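Local coordinates for protein glycosaminoglycan xylosylkinase (Hydra vulgaris, PDB 5XOM) that probably phosphorylates xylose in the glycosaminoglycan linkage of proteoglycans, as a secretory-pathway kinase of the Fam20 family, at residues S58-T63 against L260-D265. Residues are numbered along the deposited sequence; the frame is centred on the assembly and turned at random.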
# COMPACT_ATOMS: atom_id res chain seq x y z
N SER A 58 -11.11 -6.12 -4.47
CA SER A 58 -12.33 -5.41 -4.80
C SER A 58 -12.77 -5.84 -6.19
O SER A 58 -12.05 -6.57 -6.89
CB SER A 58 -12.15 -3.88 -4.72
OG SER A 58 -11.08 -3.46 -5.54
N VAL A 59 -13.95 -5.39 -6.62
CA VAL A 59 -14.52 -5.93 -7.85
C VAL A 59 -13.73 -5.50 -9.08
O VAL A 59 -13.84 -6.15 -10.13
CB VAL A 59 -16.00 -5.53 -7.98
CG1 VAL A 59 -16.15 -4.12 -8.55
CG2 VAL A 59 -16.74 -6.54 -8.85
N ARG A 60 -12.90 -4.46 -8.98
CA ARG A 60 -12.08 -4.03 -10.10
C ARG A 60 -10.58 -4.22 -9.87
O ARG A 60 -9.77 -3.70 -10.65
CB ARG A 60 -12.36 -2.56 -10.41
CG ARG A 60 -13.76 -2.30 -10.99
CD ARG A 60 -13.99 -3.16 -12.25
NE ARG A 60 -12.99 -2.92 -13.27
CZ ARG A 60 -13.02 -3.44 -14.49
NH1 ARG A 60 -14.00 -4.25 -14.90
NH2 ARG A 60 -12.04 -3.16 -15.36
N ALA A 61 -10.19 -4.99 -8.86
CA ALA A 61 -8.77 -5.25 -8.63
C ALA A 61 -8.61 -6.43 -7.69
O ALA A 61 -9.11 -6.39 -6.56
CB ALA A 61 -8.06 -4.01 -8.06
N LEU A 62 -7.90 -7.47 -8.14
CA LEU A 62 -7.56 -8.56 -7.24
C LEU A 62 -6.34 -8.25 -6.40
O LEU A 62 -6.25 -8.68 -5.25
CB LEU A 62 -7.33 -9.86 -8.04
CG LEU A 62 -8.54 -10.55 -8.67
CD1 LEU A 62 -8.10 -11.89 -9.27
CD2 LEU A 62 -9.69 -10.73 -7.67
N THR A 63 -5.39 -7.48 -6.94
CA THR A 63 -4.17 -7.11 -6.23
C THR A 63 -3.99 -5.60 -6.30
O THR A 63 -4.70 -4.90 -7.03
CB THR A 63 -2.94 -7.83 -6.80
OG1 THR A 63 -2.81 -7.52 -8.19
CG2 THR A 63 -3.08 -9.35 -6.64
N LEU A 260 -16.82 -5.91 -22.60
CA LEU A 260 -16.10 -6.02 -23.87
C LEU A 260 -14.74 -5.35 -23.79
O LEU A 260 -13.75 -5.87 -24.32
CB LEU A 260 -16.94 -5.43 -25.01
CG LEU A 260 -16.22 -5.33 -26.35
CD1 LEU A 260 -16.05 -6.71 -26.96
CD2 LEU A 260 -17.02 -4.44 -27.31
N LEU A 261 -14.64 -4.22 -23.09
CA LEU A 261 -13.33 -3.61 -22.90
C LEU A 261 -12.43 -4.48 -22.03
O LEU A 261 -11.21 -4.49 -22.20
CB LEU A 261 -13.47 -2.21 -22.31
CG LEU A 261 -14.05 -1.15 -23.24
CD1 LEU A 261 -14.14 0.19 -22.53
CD2 LEU A 261 -13.21 -1.05 -24.51
N ASP A 262 -13.02 -5.22 -21.08
CA ASP A 262 -12.23 -6.19 -20.32
C ASP A 262 -11.64 -7.25 -21.24
O ASP A 262 -10.46 -7.59 -21.13
CB ASP A 262 -13.08 -6.84 -19.23
CG ASP A 262 -13.22 -5.97 -17.98
OD1 ASP A 262 -12.72 -4.82 -17.99
OD2 ASP A 262 -13.82 -6.44 -17.00
N LEU A 263 -12.46 -7.79 -22.16
CA LEU A 263 -11.94 -8.82 -23.06
C LEU A 263 -10.87 -8.27 -24.00
O LEU A 263 -9.96 -9.00 -24.40
CB LEU A 263 -13.06 -9.46 -23.87
CG LEU A 263 -14.15 -10.22 -23.11
CD1 LEU A 263 -15.18 -10.78 -24.07
CD2 LEU A 263 -13.55 -11.34 -22.26
N ILE A 264 -10.95 -6.98 -24.33
CA ILE A 264 -9.92 -6.37 -25.16
C ILE A 264 -8.63 -6.19 -24.36
O ILE A 264 -7.53 -6.47 -24.85
CB ILE A 264 -10.43 -5.06 -25.77
CG1 ILE A 264 -11.65 -5.35 -26.67
CG2 ILE A 264 -9.34 -4.38 -26.57
CD1 ILE A 264 -12.32 -4.12 -27.27
N ASP A 265 -8.75 -5.71 -23.11
CA ASP A 265 -7.60 -5.71 -22.19
C ASP A 265 -6.95 -7.08 -22.12
O ASP A 265 -5.73 -7.22 -22.27
CB ASP A 265 -8.04 -5.29 -20.78
CG ASP A 265 -8.22 -3.79 -20.61
OD1 ASP A 265 -7.80 -3.02 -21.50
OD2 ASP A 265 -8.77 -3.39 -19.56
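Arg-60 sets the end of its guanidinium against the carboxylate of Asp-262, and this one pair makes up essentially the whole contact, which buries only 82 Å² summed over both sides. The backbones stay well apart: CA of Arg-60 lies 10.4 Å from CA of Asp-262, and the two side chains bridge the interval from opposite directions. Two nitrogens grip two oxygens end-on. NH1 of Arg-60 donates to OD2 of Asp-262 at 3.0 Å, on the syn lone pair, while NH2 reaches OD1 of Asp-262 at 3.2 Å with a straighter N-H...O angle of 159°. A further bond from NH1 to OD1 is weak. The pairing is not fully coplanar: the planes of the two groups differ by 32°, and although OD1 lies in the guanidinium plane, OD2 is tilted from it. Arg-60 occupies the third position of a type I beta turn from Ser-58 to Ala-61, closed by a bond from Ala-61 N to Ser-58 O. Bends at chi2 and chi3 carry its guanidinium to the carboxylate that Asp-262 extends from helix 259-273.

Outside partners complete the network. NH1 also bonds to Ser-290 O, and OD2 accepts from Val-292 N, tying both groups to strand 289-292; Arg-322 forms salt bridges with OD1 of Asp-262 and with Asp-265. With an alanine here instead of Arg-60, Ser-290 O would probably lose this donor, and Asp-262 one of its cationic mates. The buried carboxylate is thus paired with two arginines and accepts a backbone N-H from Val-292, which is likely to favour its ionised form. The salt bridge joins the loop between helices 49-56 and 67-79 to helix 259-273, with strand 289-292 alongside, through ionic chemistry.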